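Local structure of hemoglobin subunit alpha (Isurus oxyrinchus, 3MKB) at the interface of chains A and B and the interface of chains A and C. The protein carries oxygen in the shark's blood as the haem-binding alpha subunit of a tetrameric haemoglobin built from two alpha and two beta chains. Residues are numbered along the deposited sequence; one frame, centred on the assembly and turned at random. Chains: chain A, Hemoglobin subunit alpha; chain B/C, Hemoglobin subunit beta.

Contacts 1 and 2 are neighbouring patches of the A–B interface, their C-alpha centres about 13 Å apart. A:Val107 belongs to both, and helix 93-108 of chain B also serves both. Contact 3 joins chain A to the other beta chain, about 27 Å from contact 1 and 20 Å from contact 2. Helix 97-112 of chain A reaches all three, with A:Asn97 at its start in contact 3; helix 21-35, used in contact 2, is followed closely by the 3-10 helix 37-42 used in contact 3. These shared elements may couple the tight alpha-beta dimer to the contact between dimers, where haemoglobin quaternary change takes place.

Contact 1: the interface of chains A and B. Residues chain A 103, 107, 110, 116-118, 121; chain B 30, 34, 102, 105.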
# COMPACT_ATOMS: atom_id res chain seq x y z
N GLU A 103 6.59 2.30 10.29
CA GLU A 103 7.28 3.50 9.89
C GLU A 103 7.25 4.59 10.97
O GLU A 103 8.24 5.32 11.17
CB GLU A 103 6.67 4.01 8.58
CG GLU A 103 7.50 5.18 7.96
CD GLU A 103 8.92 4.77 7.49
OE1 GLU A 103 9.79 5.66 7.36
OE2 GLU A 103 9.14 3.58 7.20
N VAL A 107 10.42 6.33 12.64
CA VAL A 107 10.55 7.79 12.82
C VAL A 107 10.78 8.23 14.28
O VAL A 107 11.57 9.13 14.56
CB VAL A 107 9.38 8.53 12.18
CG1 VAL A 107 9.34 10.05 12.69
CG2 VAL A 107 9.45 8.34 10.67
N ALA A 110 14.37 7.66 15.10
CA ALA A 110 15.18 8.64 14.43
C ALA A 110 15.17 9.92 15.22
O ALA A 110 16.15 10.66 15.20
CB ALA A 110 14.64 8.91 13.01
N PHE A 116 21.26 6.65 14.29
CA PHE A 116 20.22 5.95 13.51
C PHE A 116 20.80 6.14 12.11
O PHE A 116 20.50 7.08 11.36
CB PHE A 116 18.81 6.57 13.73
CG PHE A 116 17.68 5.71 13.21
CD1 PHE A 116 17.32 4.52 13.86
CD2 PHE A 116 16.94 6.11 12.11
CE1 PHE A 116 16.24 3.76 13.37
CE2 PHE A 116 15.88 5.32 11.61
CZ PHE A 116 15.54 4.15 12.26
N SER A 117 21.68 5.22 11.78
CA SER A 117 22.34 5.22 10.51
C SER A 117 21.44 4.41 9.56
O SER A 117 20.54 3.68 10.01
CB SER A 117 23.71 4.52 10.63
OG SER A 117 23.49 3.17 10.83
N PRO A 118 21.68 4.54 8.24
CA PRO A 118 20.99 3.71 7.29
C PRO A 118 21.13 2.19 7.59
O PRO A 118 20.16 1.48 7.41
CB PRO A 118 21.62 4.10 5.96
CG PRO A 118 22.06 5.46 6.15
CD PRO A 118 22.55 5.53 7.55
N HIS A 121 18.75 1.50 10.76
CA HIS A 121 17.39 1.61 10.25
C HIS A 121 17.01 0.38 9.42
O HIS A 121 15.91 -0.18 9.56
CB HIS A 121 17.40 2.91 9.42
CG HIS A 121 16.12 3.22 8.71
ND1 HIS A 121 15.97 4.37 7.99
CD2 HIS A 121 14.95 2.54 8.60
CE1 HIS A 121 14.77 4.38 7.42
NE2 HIS A 121 14.14 3.28 7.78
N ARG B 30 20.32 6.92 2.45
CA ARG B 30 19.50 6.09 3.27
C ARG B 30 18.56 5.22 2.47
O ARG B 30 18.43 4.00 2.73
CB ARG B 30 18.69 6.95 4.26
CG ARG B 30 17.75 6.14 5.22
CD ARG B 30 17.07 7.14 6.25
NE ARG B 30 18.09 7.86 7.00
CZ ARG B 30 18.65 7.41 8.13
NH1 ARG B 30 18.27 6.24 8.65
NH2 ARG B 30 19.59 8.13 8.75
N VAL B 34 18.18 1.27 2.82
CA VAL B 34 16.90 0.75 3.34
C VAL B 34 16.05 0.09 2.25
O VAL B 34 15.42 -0.95 2.53
CB VAL B 34 16.12 1.81 4.22
CG1 VAL B 34 14.75 1.25 4.71
CG2 VAL B 34 16.97 2.22 5.39
N VAL B 102 12.69 10.83 7.65
CA VAL B 102 13.62 10.27 8.66
C VAL B 102 14.78 11.27 8.88
O VAL B 102 15.20 11.44 10.02
CB VAL B 102 14.09 8.87 8.29
CG1 VAL B 102 15.33 8.39 9.18
CG2 VAL B 102 12.92 7.89 8.47
N ALA B 105 13.54 14.22 11.01
CA ALA B 105 13.49 13.71 12.39
C ALA B 105 14.87 13.79 13.10
O ALA B 105 15.00 14.24 14.24
CB ALA B 105 12.92 12.25 12.40
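A:Phe116 has an extended backbone (phi/psi -147°/85°) that turns its carbonyl toward B:Arg30, which stands on regular helix. The arginine chain leaves straight and then bends at chi3 (-58°), bringing the guanidinium across the start of helix 118-135. NH2 gives a nearly straight bond to A:Phe116 O at 3.0 Å, the oxygen lying in the guanidinium plane. NH1 bonds A:His121 ND1, also at 3.0 Å, coming in close to the imidazole plane, an arrangement in which ND1 would be the acceptor. Over the centre of the imidazole face sits B:Val34 CG2, 3.6 Å from A:His121 CG. B:Val102 CG1 lies over one face of its own chain's guanidinium toward the rim, and across the contact meets the A:Phe116 ring at its edge and A:Ala110 CB at 3.9 Å. Beyond B:Val102, A:Ala110 CB meets B:Ala105 CB at 3.8 Å. An alanine in place of B:Arg30 would probably leave A:Phe116 O and A:His121 ND1 without their donor and open a gap beside B:Val102. The site lies where helix 97-112, the loop after it and the start of helix 118-135 of the alpha globin pack on helices 20-34 and 93-108 of beta.

Contact 2: the interface of chains A and B. Residues chain A 27, 31, 34-35, 107, 111; chain B 101, 112-114, 117.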
# COMPACT_ATOMS: atom_id res chain seq x y z
N GLU A 27 4.50 7.56 21.63
CA GLU A 27 4.93 8.52 20.60
C GLU A 27 4.70 7.93 19.21
O GLU A 27 4.22 8.60 18.30
CB GLU A 27 6.41 8.90 20.81
CG GLU A 27 6.93 9.77 19.66
CD GLU A 27 8.30 10.37 19.94
OE1 GLU A 27 8.73 10.43 21.12
OE2 GLU A 27 8.95 10.75 18.95
N ARG A 31 2.18 9.46 16.38
CA ARG A 31 2.55 9.59 14.96
C ARG A 31 1.59 8.90 14.02
O ARG A 31 1.13 9.55 13.09
CB ARG A 31 4.00 9.14 14.70
CG ARG A 31 5.06 9.91 15.50
CD ARG A 31 6.52 9.57 15.01
NE ARG A 31 7.41 10.27 15.91
CZ ARG A 31 7.65 11.58 15.88
NH1 ARG A 31 7.16 12.33 14.92
NH2 ARG A 31 8.42 12.13 16.80
N ALA A 34 -1.75 10.89 13.92
CA ALA A 34 -1.54 12.19 13.26
C ALA A 34 -1.35 12.05 11.73
O ALA A 34 -1.96 12.77 10.93
CB ALA A 34 -0.28 12.95 13.94
N THR A 35 -0.50 11.10 11.29
CA THR A 35 -0.18 10.97 9.88
C THR A 35 -1.16 10.03 9.14
O THR A 35 -1.22 10.07 7.93
CB THR A 35 1.24 10.38 9.66
OG1 THR A 35 1.23 9.08 10.26
CG2 THR A 35 2.31 11.23 10.37
N VAL A 107 10.42 6.33 12.64
CA VAL A 107 10.55 7.79 12.82
C VAL A 107 10.78 8.23 14.28
O VAL A 107 11.57 9.13 14.56
CB VAL A 107 9.38 8.53 12.18
CG1 VAL A 107 9.34 10.05 12.69
CG2 VAL A 107 9.45 8.34 10.67
N THR A 111 14.07 10.23 15.91
CA THR A 111 14.03 11.51 16.63
C THR A 111 14.78 11.39 17.94
O THR A 111 15.16 12.38 18.53
CB THR A 111 12.62 11.98 16.99
OG1 THR A 111 12.09 11.14 18.03
CG2 THR A 111 11.68 12.04 15.73
N ILE B 101 11.87 12.42 5.46
CA ILE B 101 11.20 12.58 6.77
C ILE B 101 12.08 12.01 7.88
O ILE B 101 12.22 12.63 8.92
CB ILE B 101 9.81 11.91 6.76
CG1 ILE B 101 8.87 12.80 5.92
CG2 ILE B 101 9.24 11.80 8.19
CD1 ILE B 101 7.65 12.15 5.49
N PHE B 112 10.43 17.58 16.00
CA PHE B 112 9.70 16.78 15.04
C PHE B 112 8.53 16.04 15.74
O PHE B 112 8.47 14.81 15.75
CB PHE B 112 10.63 15.80 14.26
CG PHE B 112 10.14 15.45 12.88
CD1 PHE B 112 10.22 16.38 11.85
CD2 PHE B 112 9.69 14.15 12.58
CE1 PHE B 112 9.82 16.07 10.55
CE2 PHE B 112 9.30 13.81 11.32
CZ PHE B 112 9.36 14.79 10.27
N THR B 113 7.61 16.78 16.35
CA THR B 113 6.40 16.19 16.98
C THR B 113 5.52 15.39 16.00
O THR B 113 5.62 15.55 14.77
CB THR B 113 5.50 17.29 17.62
OG1 THR B 113 5.05 18.14 16.58
CG2 THR B 113 6.23 18.05 18.70
N PRO B 114 4.61 14.53 16.51
CA PRO B 114 3.74 13.84 15.56
C PRO B 114 3.00 14.84 14.70
O PRO B 114 2.70 14.62 13.52
CB PRO B 114 2.76 13.06 16.48
CG PRO B 114 3.59 12.75 17.70
CD PRO B 114 4.30 14.13 17.91
N PHE B 117 5.40 16.20 12.16
CA PHE B 117 5.56 15.05 11.33
C PHE B 117 4.44 15.01 10.28
O PHE B 117 4.69 14.81 9.12
CB PHE B 117 5.59 13.83 12.23
CG PHE B 117 5.77 12.55 11.53
CD1 PHE B 117 5.90 12.50 10.20
CD2 PHE B 117 5.77 11.40 12.22
CE1 PHE B 117 6.02 11.35 9.61
CE2 PHE B 117 5.92 10.29 11.61
CZ PHE B 117 6.04 10.25 10.32
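Helix 21-35 of chain A, through A:Arg31 and A:Thr35, packs on the B:Phe112–B:Thr113 turn and the start of helix 114-132 in chain B, with A:Val107 of helix 97-112 also reaching the B:Phe117 ring. Both chains have the globin fold, and this is part of the close packing of an alpha-beta dimer. A:Arg31 reaches over in an extended chain and grips one backbone oxygen end-on: NH1 and NH2 each bond B:Phe112 O at 2.9 Å. That oxygen lies in the guanidinium plane, so the pair of bonds holds the group against turning. On the alpha side NH2 also makes a salt bridge to A:Glu27 OE2 at 2.6 Å, on its anti side but 29° out of the carboxylate plane; the glutamate probably helps to aim the arginine and steady its charge. The arginine's aliphatic stretch runs past the edge of the B:Phe117 ring, with CD 3.4 Å from CD2. A:Thr35 CG2 sits over the middle of one face of that ring, 3.8 Å from B:Phe117 CE1. The threonine's chi1 of 61° puts OG1 in the crowded position between backbone N and carbonyl carbon, where it bonds A:Arg31 O at 2.9 Å and leaves the methyl facing the ring. A:Val107 meets the phenylalanine tip to tip, CG1 to B:Phe117 CE2 at 3.6 Å. B:Pro114 lies crosswise to the arginine, its CB 3.8 Å from A:Arg31 CA.

Contact 3: the interface of chains A and C. Residues chain A 38, 41-42, 94, 97; chain C 41, 87-90, 135.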
# COMPACT_ATOMS: atom_id res chain seq x y z
N GLY A 38 -7.02 7.42 9.96
CA GLY A 38 -7.94 6.29 9.72
C GLY A 38 -7.71 5.28 10.83
O GLY A 38 -8.63 4.58 11.23
N SER A 41 -9.79 4.83 14.15
CA SER A 41 -11.09 4.16 14.06
C SER A 41 -11.21 2.96 14.97
O SER A 41 -12.31 2.62 15.39
CB SER A 41 -11.36 3.77 12.61
OG SER A 41 -10.50 2.69 12.19
N TYR A 42 -10.08 2.33 15.29
CA TYR A 42 -9.99 1.19 16.22
C TYR A 42 -10.09 1.52 17.70
O TYR A 42 -10.26 0.60 18.50
CB TYR A 42 -8.66 0.42 16.00
CG TYR A 42 -8.64 -0.21 14.63
CD1 TYR A 42 -9.37 -1.40 14.39
CD2 TYR A 42 -7.96 0.40 13.58
CE1 TYR A 42 -9.41 -1.96 13.16
CE2 TYR A 42 -7.98 -0.14 12.31
CZ TYR A 42 -8.73 -1.33 12.09
OH TYR A 42 -8.78 -1.91 10.87
N ASP A 94 -7.36 -4.08 10.30
CA ASP A 94 -6.97 -4.23 8.90
C ASP A 94 -5.42 -4.23 8.78
O ASP A 94 -4.74 -3.36 9.32
CB ASP A 94 -7.65 -3.14 8.04
CG ASP A 94 -7.39 -3.30 6.55
OD1 ASP A 94 -6.21 -3.35 6.14
OD2 ASP A 94 -8.38 -3.34 5.79
N ASN A 97 -2.55 -1.63 8.35
CA ASN A 97 -2.16 -0.69 9.42
C ASN A 97 -0.78 -1.06 9.97
O ASN A 97 -0.06 -0.19 10.44
CB ASN A 97 -3.15 -0.71 10.58
CG ASN A 97 -4.54 -0.16 10.22
OD1 ASN A 97 -5.50 -0.91 9.89
ND2 ASN A 97 -4.62 1.19 10.24
N TYR C 41 -17.91 -4.78 11.54
CA TYR C 41 -18.88 -3.69 11.64
C TYR C 41 -20.38 -4.07 11.48
O TYR C 41 -21.27 -3.29 11.92
CB TYR C 41 -18.53 -2.63 10.59
CG TYR C 41 -17.07 -2.21 10.53
CD1 TYR C 41 -16.54 -1.32 11.45
CD2 TYR C 41 -16.24 -2.67 9.50
CE1 TYR C 41 -15.20 -0.90 11.34
CE2 TYR C 41 -14.91 -2.25 9.39
CZ TYR C 41 -14.39 -1.37 10.29
OH TYR C 41 -13.07 -0.97 10.20
N HIS C 87 -17.11 4.62 12.64
CA HIS C 87 -15.66 4.31 12.90
C HIS C 87 -15.10 3.19 12.00
O HIS C 87 -14.46 2.25 12.44
CB HIS C 87 -15.38 4.09 14.42
CG HIS C 87 -15.73 5.29 15.25
ND1 HIS C 87 -16.81 5.31 16.11
CD2 HIS C 87 -15.19 6.54 15.28
CE1 HIS C 87 -16.90 6.51 16.66
NE2 HIS C 87 -15.95 7.28 16.16
N ILE C 88 -15.39 3.33 10.72
CA ILE C 88 -14.87 2.48 9.67
C ILE C 88 -13.42 2.90 9.38
O ILE C 88 -13.13 4.07 9.09
CB ILE C 88 -15.72 2.55 8.33
CG1 ILE C 88 -17.23 2.42 8.64
CG2 ILE C 88 -15.29 1.43 7.34
CD1 ILE C 88 -17.68 1.14 9.39
N ASP C 89 -12.54 1.91 9.37
CA ASP C 89 -11.18 2.09 8.86
C ASP C 89 -11.19 2.44 7.34
O ASP C 89 -11.59 1.66 6.51
CB ASP C 89 -10.40 0.78 9.11
CG ASP C 89 -8.90 0.90 8.73
OD1 ASP C 89 -8.52 1.90 8.12
OD2 ASP C 89 -8.11 -0.03 9.05
N PRO C 90 -10.76 3.64 6.97
CA PRO C 90 -10.85 4.03 5.53
C PRO C 90 -9.93 3.19 4.61
O PRO C 90 -10.17 3.05 3.41
CB PRO C 90 -10.41 5.52 5.53
CG PRO C 90 -9.69 5.74 6.85
CD PRO C 90 -10.30 4.74 7.84
N TYR C 135 -12.14 12.06 7.28
CA TYR C 135 -11.31 11.48 8.35
C TYR C 135 -10.21 12.46 8.79
O TYR C 135 -9.35 12.78 8.02
CB TYR C 135 -10.68 10.16 7.89
CG TYR C 135 -11.67 9.06 7.81
CD1 TYR C 135 -11.68 8.04 8.78
CD2 TYR C 135 -12.60 9.01 6.78
CE1 TYR C 135 -12.59 7.04 8.74
CE2 TYR C 135 -13.54 7.95 6.71
CZ TYR C 135 -13.53 6.98 7.72
OH TYR C 135 -14.41 5.91 7.68
O HOH W 1 -11.99 0.29 12.66
O HOH W 2 -6.00 2.95 8.80
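The phenol ring of A:Tyr42 and the carboxylate of C:Asp89 meet almost perpendicular, their planes 85° apart, while water 1 lies above one face of the phenol toward its rim. In chain C, C:Ile88 CD1 covers a face of the C:Tyr41 ring and C:Pro90 CG a face of C:Tyr135. The central bond runs from the phenol OH of A:Tyr42 to C:Asp89 OD2, 2.7 Å, using the carboxylate's anti lone pair. The aspartate extends to it with CG anti to its own backbone N (chi1 -174°). Behind, A:Asp94 N donates to A:Tyr42 OH at 2.7 Å, which probably orients the hydroxyl to donate across the interface. A:Asn97 comes tip to tip with the same carboxylate, but as modelled its OD1 faces OD2 at 2.9 Å, two acceptors together; a flipped amide would probably turn this doubtful pair into a hydrogen bond. As modelled, water 2 links A:Asn97 ND2 to C:Asp89 OD1, 2.8 Å from the latter; the flip would put the amide oxygen there instead. Water 1 joins A:Ser41 OG, at 2.9 Å, to C:Tyr41 OH and C:His87 O. C:Asp89 is set from its own chain by its N bonding C:Tyr41 OH at 3.0 Å. Alongside, A:Gly38 CA packs against C:Pro90 CD at 3.4 Å. This is the sliding contact between dimers; the tyrosine–aspartate bond is characteristic of the tense, deoxy state of haemoglobins, and its presence suggests a tetramer in or near that state.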